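Local coordinates for Succinylglutamatedesuccinylase/aspartoacylase (Rhodobacter sphaeroides 2.4.1, PDB 3CDX), which probably hydrolyses non-peptide carbon-nitrogen bonds in linear amides, as metal-dependent enzymes of the succinylglutamate desuccinylase/aspartoacylase family do, and binds a calcium ion, at residues 74-79 with 89-94; 104-107 with 112-115; 174-179 with 258-263; 216-221 with 281-286; 295-300 with 306-311. All blocks are in the same frame, centred on the assembly; numbering follows the deposited sequence.

Contact 1 (74-79 with 89-94); sequences SDLARR and VIMLPA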
# COMPACT_ATOMS: atom_id res chain seq x y z
N SER A 74 -12.00 -8.75 -29.79
CA SER A 74 -10.79 -8.31 -30.47
C SER A 74 -10.49 -9.18 -31.67
O SER A 74 -9.98 -8.69 -32.70
CB SER A 74 -9.60 -8.24 -29.50
OG SER A 74 -9.14 -9.52 -29.15
N ASP A 75 -10.78 -10.47 -31.55
CA ASP A 75 -10.66 -11.39 -32.69
C ASP A 75 -11.59 -10.96 -33.85
O ASP A 75 -11.16 -10.88 -35.00
CB ASP A 75 -10.95 -12.83 -32.21
CG ASP A 75 -10.91 -13.85 -33.36
OD1 ASP A 75 -9.80 -14.12 -33.87
OD2 ASP A 75 -12.00 -14.40 -33.72
N LEU A 76 -12.86 -10.66 -33.54
CA LEU A 76 -13.82 -10.28 -34.59
C LEU A 76 -13.40 -8.95 -35.18
O LEU A 76 -13.47 -8.75 -36.41
CB LEU A 76 -15.27 -10.23 -34.07
CG LEU A 76 -16.37 -9.89 -35.09
CD1 LEU A 76 -16.39 -10.86 -36.31
CD2 LEU A 76 -17.76 -9.78 -34.42
N ALA A 77 -12.90 -8.07 -34.31
CA ALA A 77 -12.49 -6.73 -34.74
C ALA A 77 -11.35 -6.79 -35.74
O ALA A 77 -11.26 -5.94 -36.63
CB ALA A 77 -12.12 -5.84 -33.50
N ARG A 78 -10.46 -7.76 -35.57
CA ARG A 78 -9.32 -7.90 -36.46
C ARG A 78 -9.70 -8.46 -37.85
O ARG A 78 -9.06 -8.12 -38.85
CB ARG A 78 -8.22 -8.77 -35.80
CG ARG A 78 -6.91 -8.84 -36.58
CD ARG A 78 -5.79 -9.60 -35.82
NE ARG A 78 -6.21 -10.93 -35.39
CZ ARG A 78 -6.16 -12.01 -36.17
NH1 ARG A 78 -5.71 -11.91 -37.41
NH2 ARG A 78 -6.57 -13.18 -35.71
N ARG A 79 -10.72 -9.33 -37.87
CA ARG A 79 -11.10 -10.13 -39.05
C ARG A 79 -12.22 -9.52 -39.90
O ARG A 79 -12.16 -9.59 -41.13
CB ARG A 79 -11.54 -11.53 -38.62
CG ARG A 79 -10.42 -12.48 -38.17
CD ARG A 79 -11.02 -13.81 -37.67
NE ARG A 79 -10.11 -14.57 -36.79
CZ ARG A 79 -10.22 -15.88 -36.52
NH1 ARG A 79 -11.19 -16.63 -37.05
NH2 ARG A 79 -9.33 -16.45 -35.72
N VAL A 89 -21.10 -2.09 -37.15
CA VAL A 89 -20.56 -2.83 -35.99
C VAL A 89 -19.50 -1.97 -35.28
O VAL A 89 -18.51 -1.56 -35.90
CB VAL A 89 -19.95 -4.18 -36.41
CG1 VAL A 89 -19.55 -5.01 -35.17
CG2 VAL A 89 -20.96 -4.99 -37.30
N ILE A 90 -19.75 -1.68 -34.01
CA ILE A 90 -18.81 -0.99 -33.12
C ILE A 90 -18.30 -1.97 -32.05
O ILE A 90 -19.09 -2.56 -31.31
CB ILE A 90 -19.47 0.24 -32.50
CG1 ILE A 90 -19.96 1.18 -33.63
CG2 ILE A 90 -18.48 1.01 -31.49
CD1 ILE A 90 -20.96 2.20 -33.20
N MET A 91 -16.97 -2.11 -31.96
CA MET A 91 -16.31 -3.16 -31.14
C MET A 91 -15.31 -2.53 -30.19
O MET A 91 -14.35 -1.91 -30.63
CB MET A 91 -15.62 -4.20 -32.04
CG MET A 91 -16.66 -5.06 -32.85
SD MET A 91 -16.03 -5.96 -34.30
CE MET A 91 -15.58 -4.56 -35.33
N LEU A 92 -15.58 -2.64 -28.88
CA LEU A 92 -14.66 -2.19 -27.82
C LEU A 92 -14.38 -3.41 -27.00
O LEU A 92 -15.09 -3.65 -26.04
CB LEU A 92 -15.25 -1.07 -26.92
CG LEU A 92 -15.28 0.31 -27.58
CD1 LEU A 92 -16.48 0.44 -28.55
CD2 LEU A 92 -15.31 1.48 -26.58
N PRO A 93 -13.36 -4.20 -27.39
CA PRO A 93 -13.11 -5.45 -26.68
C PRO A 93 -12.52 -5.27 -25.30
O PRO A 93 -12.55 -6.19 -24.51
CB PRO A 93 -12.06 -6.13 -27.55
CG PRO A 93 -11.31 -4.99 -28.18
CD PRO A 93 -12.38 -3.98 -28.48
N ALA A 94 -11.97 -4.10 -25.02
CA ALA A 94 -11.17 -3.92 -23.82
C ALA A 94 -11.41 -2.54 -23.22
O ALA A 94 -10.60 -1.67 -23.34
CB ALA A 94 -9.68 -4.15 -24.15
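Met91 lays its thioether against the helix backbone at Ala77: SD comes to 3.6 Å from Ala77 CA, and the terminal CE stays beside the same residue, 4.1 Å from Ala77 CB. The chain reaches this spot because CG stands anti to the carbonyl carbon (chi1 -68°), and the bend at the last torsion (chi3 -65°) keeps the methyl at Ala77, near both CA and CB. Leu76 meets the same sulfur from another direction; its CG is 4.0 Å from Met91 SD, and the two side chains cross at about a right angle. One turn earlier in the helix, the ring of Pro93 rests on Ser74, with Pro93 CB 3.4 Å from Ser74 N and its CG near Ser74 CB. Ser74 OG does not serve this contact, being hydrogen-bonded to Gln70 O within the helix. No hydrogen bond links the two segments, and the fit is one of apolar shape. An alanine in place of Met91 would probably leave a gap beside Ala77 and deprive Leu76 of the sulfur it packs on. Leu76 also meets helix 223-239, while Val300 of the second subunit packs on Ser74. Helix and strand here belong to the beta-alpha-beta unit formed by strand 55-60, helix 68-79 and strand 87-92, within the catalytic domain of this zinc-exopeptidase-like family.

Contact 2 (104-107 with 112-115); sequences TRLS and RDIN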
# COMPACT_ATOMS: atom_id res chain seq x y z
N THR A 104 -7.86 -7.00 -12.73
CA THR A 104 -8.77 -6.89 -11.60
C THR A 104 -10.16 -6.45 -12.05
O THR A 104 -10.31 -5.86 -13.11
CB THR A 104 -8.25 -5.91 -10.47
OG1 THR A 104 -8.00 -4.63 -11.05
CG2 THR A 104 -6.95 -6.41 -9.86
N ARG A 105 -11.15 -6.71 -11.20
CA ARG A 105 -12.51 -6.20 -11.35
C ARG A 105 -12.55 -4.69 -11.13
O ARG A 105 -13.12 -3.97 -11.97
CB ARG A 105 -13.43 -6.87 -10.34
CG ARG A 105 -14.89 -6.56 -10.59
CD ARG A 105 -15.74 -7.23 -9.50
NE ARG A 105 -17.14 -6.84 -9.60
CZ ARG A 105 -18.03 -7.47 -10.37
NH1 ARG A 105 -17.66 -8.50 -11.12
NH2 ARG A 105 -19.28 -7.05 -10.40
N LEU A 106 -11.96 -4.23 -10.00
CA LEU A 106 -11.95 -2.81 -9.61
C LEU A 106 -10.79 -2.11 -10.28
O LEU A 106 -9.78 -2.75 -10.62
CB LEU A 106 -11.77 -2.65 -8.07
CG LEU A 106 -12.71 -3.45 -7.14
CD1 LEU A 106 -12.65 -2.95 -5.69
CD2 LEU A 106 -14.12 -3.43 -7.66
N SER A 107 -10.93 -0.80 -10.46
CA SER A 107 -9.93 0.02 -11.12
C SER A 107 -8.72 0.29 -10.23
O SER A 107 -8.89 0.79 -9.12
CB SER A 107 -10.54 1.37 -11.49
OG SER A 107 -9.61 2.18 -12.20
N ARG A 112 -12.55 2.17 -8.15
CA ARG A 112 -13.96 1.96 -8.41
C ARG A 112 -14.30 0.68 -9.20
O ARG A 112 -13.56 0.23 -10.09
CB ARG A 112 -14.61 3.17 -9.12
CG ARG A 112 -14.63 4.52 -8.29
CD ARG A 112 -15.37 4.45 -6.93
NE ARG A 112 -16.84 4.31 -7.06
CZ ARG A 112 -17.70 5.32 -7.30
NH1 ARG A 112 -19.01 5.06 -7.38
NH2 ARG A 112 -17.27 6.58 -7.47
N ASP A 113 -15.47 0.12 -8.90
CA ASP A 113 -16.08 -0.84 -9.79
C ASP A 113 -16.81 -0.00 -10.82
O ASP A 113 -17.82 0.62 -10.52
CB ASP A 113 -17.08 -1.70 -9.03
CG ASP A 113 -17.64 -2.84 -9.89
OD1 ASP A 113 -17.75 -2.66 -11.12
OD2 ASP A 113 -17.94 -3.90 -9.30
N ILE A 114 -16.29 0.04 -12.04
CA ILE A 114 -16.87 0.92 -13.05
C ILE A 114 -18.34 0.64 -13.29
O ILE A 114 -19.09 1.54 -13.66
CB ILE A 114 -16.07 0.88 -14.37
CG1 ILE A 114 -16.51 1.97 -15.36
CG2 ILE A 114 -16.18 -0.52 -15.00
CD1 ILE A 114 -15.49 2.18 -16.57
N ASN A 115 -18.75 -0.61 -13.07
CA ASN A 115 -20.13 -1.02 -13.29
C ASN A 115 -21.02 -0.74 -12.09
O ASN A 115 -22.12 -1.27 -11.99
CB ASN A 115 -20.19 -2.51 -13.65
CG ASN A 115 -21.03 -2.79 -14.88
OD1 ASN A 115 -21.33 -1.89 -15.68
ND2 ASN A 115 -21.40 -4.08 -15.08
O HOH W 1 -13.72 -1.17 -12.50
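Arg105 and Asp113 form the ionic part of this contact, a salt bridge in which Arg105 NE donates to Asp113 OD2 over 3.1 Å. The bond is bent, with 140° at the hydrogen; OD2 is met from above the carboxylate plane, and the guanidinium and carboxylate planes stand 85° apart. Arg105 reaches it with CG anti to the backbone N (chi1 -171°) and a chain extended as far as NE. Ser32 OG of the third subunit hydrogen-bonds to both NE and OD2, so a neighbouring chain joins the pair. The other oxygen, Asp113 OD1, accepts from Asn115 N at 3.0 Å, an Asx turn, and also from His63 NE2. Among the backbone bonds, Ser107 N donates to Arg112 O at 2.8 Å. A water bridges the two segments, giving its protons to Arg105 O and Arg112 O while accepting from Ile114 N at 2.9 Å. Thus Arg112 O is gripped by both an amide and a water, with Leu106 CA adding a weaker C-H contact. The apolar share falls to Leu106, whose CD2 lies 3.7 Å from Asp113 CB. Since His63 is a calcium ligand and Arg105 also packs on the ligand Glu66, this loop pairing forms a second shell of the metal site, with Asp113 probably orienting the imidazole of His63.

Contact 3 (174-179 with 258-263); sequences RTLAAA and TRHMMV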
# COMPACT_ATOMS: atom_id res chain seq x y z
N ARG A 174 -38.49 -9.16 -28.10
CA ARG A 174 -37.39 -8.78 -28.95
C ARG A 174 -36.03 -9.14 -28.33
O ARG A 174 -35.13 -9.58 -29.02
CB ARG A 174 -37.45 -7.29 -29.21
CG ARG A 174 -36.79 -6.97 -30.51
CD ARG A 174 -36.83 -5.51 -30.88
NE ARG A 174 -35.84 -5.29 -31.92
CZ ARG A 174 -35.28 -4.11 -32.17
NH1 ARG A 174 -35.62 -3.04 -31.45
NH2 ARG A 174 -34.36 -4.01 -33.13
N THR A 175 -35.91 -8.93 -27.02
CA THR A 175 -34.69 -9.28 -26.29
C THR A 175 -34.55 -10.81 -26.14
O THR A 175 -33.49 -11.36 -26.43
CB THR A 175 -34.59 -8.56 -24.92
OG1 THR A 175 -34.91 -7.15 -25.10
CG2 THR A 175 -33.16 -8.74 -24.32
N LEU A 176 -35.65 -11.49 -25.78
CA LEU A 176 -35.65 -12.97 -25.74
C LEU A 176 -35.18 -13.60 -27.05
O LEU A 176 -34.40 -14.57 -27.06
CB LEU A 176 -37.02 -13.50 -25.36
CG LEU A 176 -37.45 -13.32 -23.90
CD1 LEU A 176 -38.94 -13.61 -23.76
CD2 LEU A 176 -36.61 -14.21 -22.97
N ALA A 177 -35.61 -13.01 -28.15
CA ALA A 177 -35.26 -13.51 -29.47
C ALA A 177 -33.79 -13.31 -29.77
O ALA A 177 -33.18 -14.12 -30.48
CB ALA A 177 -36.09 -12.81 -30.52
N ALA A 178 -33.21 -12.21 -29.29
CA ALA A 178 -31.79 -11.96 -29.55
C ALA A 178 -30.96 -12.94 -28.72
O ALA A 178 -29.95 -13.47 -29.20
CB ALA A 178 -31.43 -10.49 -29.26
N ALA A 179 -31.39 -13.17 -27.48
CA ALA A 179 -30.76 -14.18 -26.62
C ALA A 179 -30.76 -15.56 -27.31
O ALA A 179 -29.73 -16.22 -27.35
CB ALA A 179 -31.44 -14.23 -25.28
N THR A 258 -31.07 -22.56 -27.15
CA THR A 258 -30.96 -21.98 -25.84
C THR A 258 -32.15 -22.33 -24.97
O THR A 258 -33.29 -22.33 -25.44
CB THR A 258 -30.93 -20.43 -26.03
OG1 THR A 258 -29.76 -20.06 -26.78
CG2 THR A 258 -30.98 -19.66 -24.72
N ARG A 259 -31.89 -22.62 -23.69
CA ARG A 259 -32.94 -22.87 -22.70
C ARG A 259 -33.05 -21.64 -21.77
O ARG A 259 -32.04 -21.19 -21.17
CB ARG A 259 -32.66 -24.19 -21.94
CG ARG A 259 -33.76 -24.68 -20.92
CD ARG A 259 -33.39 -26.04 -20.25
NE ARG A 259 -34.02 -26.23 -18.92
CZ ARG A 259 -33.64 -27.13 -17.98
NH1 ARG A 259 -32.64 -27.97 -18.20
NH2 ARG A 259 -34.27 -27.19 -16.80
N HIS A 260 -34.27 -21.08 -21.67
CA HIS A 260 -34.47 -19.89 -20.89
C HIS A 260 -34.72 -20.26 -19.43
O HIS A 260 -35.50 -21.16 -19.10
CB HIS A 260 -35.64 -19.03 -21.38
CG HIS A 260 -35.50 -18.51 -22.77
ND1 HIS A 260 -34.60 -17.52 -23.12
CD2 HIS A 260 -36.22 -18.77 -23.89
CE1 HIS A 260 -34.73 -17.24 -24.41
NE2 HIS A 260 -35.70 -17.98 -24.90
N MET A 261 -34.08 -19.50 -18.56
CA MET A 261 -34.11 -19.76 -17.17
C MET A 261 -34.27 -18.42 -16.53
O MET A 261 -34.29 -17.38 -17.22
CB MET A 261 -32.79 -20.43 -16.75
CG MET A 261 -32.33 -21.55 -17.73
SD MET A 261 -33.34 -23.08 -17.52
CE MET A 261 -32.77 -23.67 -15.92
N MET A 262 -34.34 -18.43 -15.20
CA MET A 262 -34.59 -17.23 -14.45
C MET A 262 -34.08 -17.38 -13.03
O MET A 262 -33.94 -18.50 -12.50
CB MET A 262 -36.10 -16.85 -14.49
CG MET A 262 -37.12 -17.85 -13.88
SD MET A 262 -38.90 -17.28 -13.91
CE MET A 262 -38.86 -15.86 -12.89
N VAL A 263 -33.79 -16.24 -12.43
CA VAL A 263 -33.43 -16.12 -11.06
C VAL A 263 -34.33 -15.02 -10.50
O VAL A 263 -34.27 -13.88 -10.95
CB VAL A 263 -31.94 -15.69 -10.87
CG1 VAL A 263 -31.67 -15.44 -9.40
CG2 VAL A 263 -30.98 -16.77 -11.42
O HOH W 2 -28.23 -17.41 -25.35
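Leu176 leaves its helix with CB directed to one side of strand 259-262, but CG, set anti to the carbonyl carbon (chi1 -73°), turns the branch toward His260. From there CD2 makes the contact. It rests over one face of the imidazole, 4.1 Å from the ring centroid and 24° off the ring normal, a CH-pi interaction. The methyl is displaced toward the rim, so its nearest ring atoms are CE1, at 3.8 Å, and ND1; the two side chains cross at a slant. His260 CE1 also approaches the helix backbone, with Leu176 O 3.8 Å away. Polar partners hold the imidazole at both nitrogens: NE2 is hydrogen-bonded to Glu180 OE2 and ND1 to Asn187 ND2, which is likely to limit rotation of the ring and so keep this face toward the leucine. Farther along, a water loosely links Ala179 and Thr258. That water donates to Ala179 O at 2.8 Å and, more weakly, to Thr258 OG1 at 3.4 Å; the hydroxyl has Ala184 O as its stronger partner. No direct hydrogen bond passes between the segments. Helix 169-182 also presses Thr175 and Ala179 on strand 209-214, while strand 259-271 pairs in parallel with strand 186-189 and antiparallel with strand 332-339, so the contact sets the Leu176 and Ala179 side of the helix against the start of strand 259-271, beside strand 186-189, where Ala179 and Thr258 both meet Asn187.

Contact 4 (216-221 with 281-286); sequences GGWGRV and THYVGE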
# COMPACT_ATOMS: atom_id res chain seq x y z
N GLY A 216 -17.94 -17.64 -17.88
CA GLY A 216 -16.91 -18.31 -17.10
C GLY A 216 -16.52 -17.58 -15.84
O GLY A 216 -17.38 -17.00 -15.14
N GLY A 217 -15.23 -17.62 -15.52
CA GLY A 217 -14.79 -17.13 -14.21
C GLY A 217 -13.63 -17.94 -13.67
O GLY A 217 -12.78 -18.37 -14.44
N TRP A 218 -13.59 -18.10 -12.35
CA TRP A 218 -12.52 -18.83 -11.65
C TRP A 218 -11.10 -18.26 -11.94
O TRP A 218 -10.09 -19.01 -11.90
CB TRP A 218 -12.59 -20.32 -11.97
CG TRP A 218 -13.48 -21.13 -11.05
CD1 TRP A 218 -14.12 -20.71 -9.92
CD2 TRP A 218 -13.77 -22.53 -11.18
NE1 TRP A 218 -14.80 -21.76 -9.33
CE2 TRP A 218 -14.60 -22.89 -10.08
CE3 TRP A 218 -13.41 -23.51 -12.11
CZ2 TRP A 218 -15.07 -24.19 -9.89
CZ3 TRP A 218 -13.89 -24.82 -11.92
CH2 TRP A 218 -14.70 -25.14 -10.82
N GLY A 219 -11.03 -16.97 -12.27
CA GLY A 219 -9.75 -16.31 -12.54
C GLY A 219 -9.08 -16.75 -13.85
O GLY A 219 -7.99 -16.26 -14.18
N ARG A 220 -9.75 -17.66 -14.58
CA ARG A 220 -9.16 -18.34 -15.73
C ARG A 220 -9.91 -18.09 -17.04
O ARG A 220 -10.99 -17.46 -17.03
CB ARG A 220 -9.05 -19.86 -15.43
CG ARG A 220 -10.38 -20.61 -15.07
CD ARG A 220 -11.19 -20.99 -16.30
NE ARG A 220 -12.17 -22.10 -16.11
CZ ARG A 220 -13.46 -21.93 -15.78
NH1 ARG A 220 -13.99 -20.68 -15.56
NH2 ARG A 220 -14.23 -23.00 -15.63
N VAL A 221 -9.37 -18.62 -18.14
CA VAL A 221 -9.98 -18.55 -19.45
C VAL A 221 -10.74 -19.87 -19.71
O VAL A 221 -10.16 -20.97 -19.63
CB VAL A 221 -8.96 -18.30 -20.58
CG1 VAL A 221 -9.64 -18.35 -21.96
CG2 VAL A 221 -8.29 -16.93 -20.43
N THR A 281 -20.49 -28.94 -2.99
CA THR A 281 -20.91 -30.25 -3.44
C THR A 281 -21.15 -30.32 -4.93
O THR A 281 -21.15 -31.41 -5.48
CB THR A 281 -22.23 -30.73 -2.71
OG1 THR A 281 -23.26 -29.77 -2.89
CG2 THR A 281 -22.00 -30.90 -1.26
N HIS A 282 -21.35 -29.17 -5.59
CA HIS A 282 -21.65 -29.13 -7.05
C HIS A 282 -20.96 -27.98 -7.75
O HIS A 282 -20.70 -26.93 -7.11
CB HIS A 282 -23.15 -28.92 -7.29
CG HIS A 282 -23.98 -30.09 -6.86
ND1 HIS A 282 -24.26 -31.15 -7.69
CD2 HIS A 282 -24.53 -30.39 -5.66
CE1 HIS A 282 -24.97 -32.05 -7.04
NE2 HIS A 282 -25.15 -31.61 -5.80
N TYR A 283 -20.72 -28.15 -9.06
CA TYR A 283 -20.29 -27.07 -9.94
C TYR A 283 -21.43 -26.45 -10.71
O TYR A 283 -22.50 -27.05 -10.83
CB TYR A 283 -19.29 -27.55 -10.99
CG TYR A 283 -18.01 -28.06 -10.42
CD1 TYR A 283 -17.32 -27.33 -9.42
CD2 TYR A 283 -17.47 -29.26 -10.86
CE1 TYR A 283 -16.12 -27.79 -8.90
CE2 TYR A 283 -16.27 -29.74 -10.35
CZ TYR A 283 -15.60 -29.01 -9.38
OH TYR A 283 -14.41 -29.51 -8.89
N VAL A 284 -21.17 -25.27 -11.28
CA VAL A 284 -22.13 -24.64 -12.20
C VAL A 284 -22.56 -25.62 -13.27
O VAL A 284 -21.75 -26.47 -13.70
CB VAL A 284 -21.60 -23.31 -12.81
CG1 VAL A 284 -21.33 -22.34 -11.66
CG2 VAL A 284 -20.36 -23.52 -13.70
N GLY A 285 -23.82 -25.54 -13.69
CA GLY A 285 -24.33 -26.42 -14.73
C GLY A 285 -24.95 -27.69 -14.18
O GLY A 285 -25.59 -28.46 -14.89
N GLU A 286 -24.80 -27.91 -12.89
CA GLU A 286 -25.33 -29.16 -12.32
C GLU A 286 -26.72 -28.99 -11.72
O GLU A 286 -27.05 -27.95 -11.14
CB GLU A 286 -24.32 -29.77 -11.33
CG GLU A 286 -22.98 -30.18 -12.03
CD GLU A 286 -21.94 -30.81 -11.10
OE1 GLU A 286 -22.13 -30.90 -9.88
OE2 GLU A 286 -20.88 -31.21 -11.60
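Both segments are loops shaped by tight turns, a type I' turn from Gly217 to Arg220 and a type II turn from Tyr283 to Glu286, each closed by a backbone hydrogen bond. Across them Trp218 and Tyr283 form an offset edge-to-face pair. The benzo edge of the indole points at the face of the phenol ring, with centroids 5.5 Å apart and planes at 85°; Trp218 CH2 comes to 3.6 Å from Tyr283 CE1. Each ring is fixed at a polar end, Trp218 NE1 by Ala322 O and Tyr283 OH by Ile223 N of the second subunit. Behind the tyrosine, Glu286 OE1 takes two donors: His282 ND1 at 3.1 Å, on the anti side of the carboxylate, and Tyr283 N at 3.2 Å, from above its plane. Arg220 lies with one guanidinium face against Trp218 CE3, forms a salt bridge with Asp156, and makes a cation-pi contact with Trp218 of the second subunit; Trp218 meets Arg220 of that subunit in the same way. The aromatic pair thus ties a loop of the catalytic domain to one following strand 276-280, within a reciprocal Trp-Arg cation-pi arrangement at a subunit interface.

Contact 5 (295-300 with 306-311); sequences GWIHFV and APLELL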
# COMPACT_ATOMS: atom_id res chain seq x y z
N GLY A 295 -22.77 -27.49 0.45
CA GLY A 295 -21.36 -27.56 0.84
C GLY A 295 -21.24 -27.20 2.29
O GLY A 295 -22.26 -27.11 2.98
N TRP A 296 -20.01 -27.01 2.76
CA TRP A 296 -19.68 -26.81 4.17
C TRP A 296 -18.62 -25.72 4.32
O TRP A 296 -17.66 -25.64 3.54
CB TRP A 296 -19.07 -28.10 4.79
CG TRP A 296 -19.92 -29.31 4.73
CD1 TRP A 296 -20.83 -29.73 5.68
CD2 TRP A 296 -19.98 -30.27 3.67
NE1 TRP A 296 -21.43 -30.90 5.27
CE2 TRP A 296 -20.95 -31.25 4.04
CE3 TRP A 296 -19.30 -30.42 2.44
CZ2 TRP A 296 -21.24 -32.35 3.23
CZ3 TRP A 296 -19.61 -31.47 1.63
CH2 TRP A 296 -20.57 -32.44 2.02
N ILE A 297 -18.78 -24.91 5.36
CA ILE A 297 -17.77 -23.92 5.68
C ILE A 297 -16.94 -24.52 6.79
O ILE A 297 -17.47 -24.78 7.88
CB ILE A 297 -18.38 -22.61 6.16
CG1 ILE A 297 -19.18 -21.92 5.04
CG2 ILE A 297 -17.30 -21.74 6.79
CD1 ILE A 297 -19.92 -20.62 5.50
N HIS A 298 -15.66 -24.76 6.49
CA HIS A 298 -14.72 -25.33 7.42
C HIS A 298 -14.08 -24.20 8.21
O HIS A 298 -13.85 -23.09 7.66
CB HIS A 298 -13.66 -26.15 6.66
CG HIS A 298 -14.21 -27.33 5.91
ND1 HIS A 298 -14.21 -28.61 6.42
CD2 HIS A 298 -14.80 -27.43 4.69
CE1 HIS A 298 -14.77 -29.44 5.55
NE2 HIS A 298 -15.14 -28.75 4.49
N PHE A 299 -13.83 -24.47 9.51
CA PHE A 299 -13.11 -23.54 10.39
C PHE A 299 -11.73 -24.09 10.69
O PHE A 299 -11.45 -24.62 11.79
CB PHE A 299 -13.95 -23.22 11.64
CG PHE A 299 -15.34 -22.74 11.28
CD1 PHE A 299 -15.54 -21.44 10.77
CD2 PHE A 299 -16.42 -23.63 11.33
CE1 PHE A 299 -16.82 -21.01 10.36
CE2 PHE A 299 -17.71 -23.21 10.96
CZ PHE A 299 -17.91 -21.91 10.47
N VAL A 300 -10.85 -23.98 9.69
CA VAL A 300 -9.54 -24.64 9.77
C VAL A 300 -8.63 -24.02 10.80
O VAL A 300 -7.62 -24.61 11.15
CB VAL A 300 -8.83 -24.75 8.41
CG1 VAL A 300 -9.75 -25.45 7.42
CG2 VAL A 300 -8.36 -23.36 7.91
N ALA A 306 -16.68 -28.64 14.10
CA ALA A 306 -17.36 -29.14 12.92
C ALA A 306 -17.66 -28.04 11.91
O ALA A 306 -17.99 -26.93 12.28
CB ALA A 306 -18.69 -29.87 13.29
N PRO A 307 -17.54 -28.38 10.62
CA PRO A 307 -17.88 -27.40 9.59
C PRO A 307 -19.38 -27.05 9.56
O PRO A 307 -20.24 -27.85 9.98
CB PRO A 307 -17.47 -28.09 8.29
CG PRO A 307 -17.49 -29.53 8.62
CD PRO A 307 -17.07 -29.65 10.04
N LEU A 308 -19.68 -25.88 9.03
CA LEU A 308 -21.07 -25.47 8.95
C LEU A 308 -21.69 -25.88 7.62
O LEU A 308 -21.30 -25.37 6.57
CB LEU A 308 -21.19 -23.96 9.20
CG LEU A 308 -22.56 -23.29 9.12
CD1 LEU A 308 -23.43 -23.71 10.35
CD2 LEU A 308 -22.34 -21.75 9.10
N GLU A 309 -22.67 -26.78 7.68
CA GLU A 309 -23.41 -27.23 6.49
C GLU A 309 -24.34 -26.14 5.94
O GLU A 309 -25.12 -25.53 6.71
CB GLU A 309 -24.26 -28.46 6.84
CG GLU A 309 -24.88 -29.16 5.59
CD GLU A 309 -25.83 -30.32 5.97
OE1 GLU A 309 -26.06 -30.50 7.17
OE2 GLU A 309 -26.33 -31.03 5.07
N LEU A 310 -24.27 -25.91 4.62
CA LEU A 310 -25.22 -25.02 3.91
C LEU A 310 -26.12 -25.82 2.99
O LEU A 310 -25.65 -26.77 2.38
CB LEU A 310 -24.49 -23.97 3.02
CG LEU A 310 -23.44 -23.07 3.70
CD1 LEU A 310 -23.04 -21.87 2.86
CD2 LEU A 310 -23.92 -22.62 5.09
N LEU A 311 -27.39 -25.41 2.87
CA LEU A 311 -28.35 -26.10 1.99
C LEU A 311 -28.82 -25.21 0.85
O LEU A 311 -28.99 -24.01 1.05
CB LEU A 311 -29.59 -26.57 2.79
CG LEU A 311 -29.36 -27.29 4.12
CD1 LEU A 311 -30.73 -27.59 4.77
CD2 LEU A 311 -28.55 -28.57 3.91
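Pro307 is the main bump, seated in the notch that His298 and Trp296 make on their common side of the strand. Its CB sits over one face of the His298 ring, 4.0 Å from the centroid and 21° off the normal, a CH-pi contact displaced toward the rim, and the same atom lies 3.8 Å from Trp296 CB. Beside it the indole runs along Glu309, the two side chains pointing the same way, so that Trp296 CD1 rests 3.8 Å from Glu309 CB. Glu309 OE2 is hydrogen-bonded to Thr293. On the sheet face that carries Ile297, Leu308 and Leu310, the ring of Phe299 swings back with CG anti to the carbonyl carbon (chi1 -52°) and places CE2 4.0 Å from Leu308 CB; Ile297 CD1 meets Leu310 CD1 more loosely, at 4.3 Å. Between the faces, Ile297 and Leu308 exchange two backbone hydrogen bonds, and Leu310 N donates to Gly295 O at 2.9 Å. His298 NE2 is hydrogen-bonded to Glu279 OE1 of strand 276-280. An alanine at His298 would probably leave Pro307 CB without the ring it rests on and Glu279 without its imidazole partner. Strands 293-298 and 308-311 make an antiparallel hairpin whose Pro307 also packs on Arg78 of the second subunit. Backbone bonds therefore set the register, while CH-pi and aliphatic contacts fill both faces, leaving the charge of Glu309 at the exposed margin.

Contact 2 is the one built next to the metal: the side chain of Arg105 is about 4 Å from the calcium ion, which His63, Glu66 and His149 bind. Contact 4 stands farther off, with the side chain of Trp218 about 14 Å from the ion, and in contact 1 the side chain of Pro93 is about 11 Å from that of Glu66. Contacts 4 and 5 touch, Thr281 CG2 lying 3.8 Å from Trp296 CZ3, whereas contacts 1 and 5 have centres 44 Å apart within the chain. The assembly brings those two together, since Arg78 packs on Ala306 and Pro307 of a neighbouring subunit. Contact 3 lies away from the metal and touches no other chain.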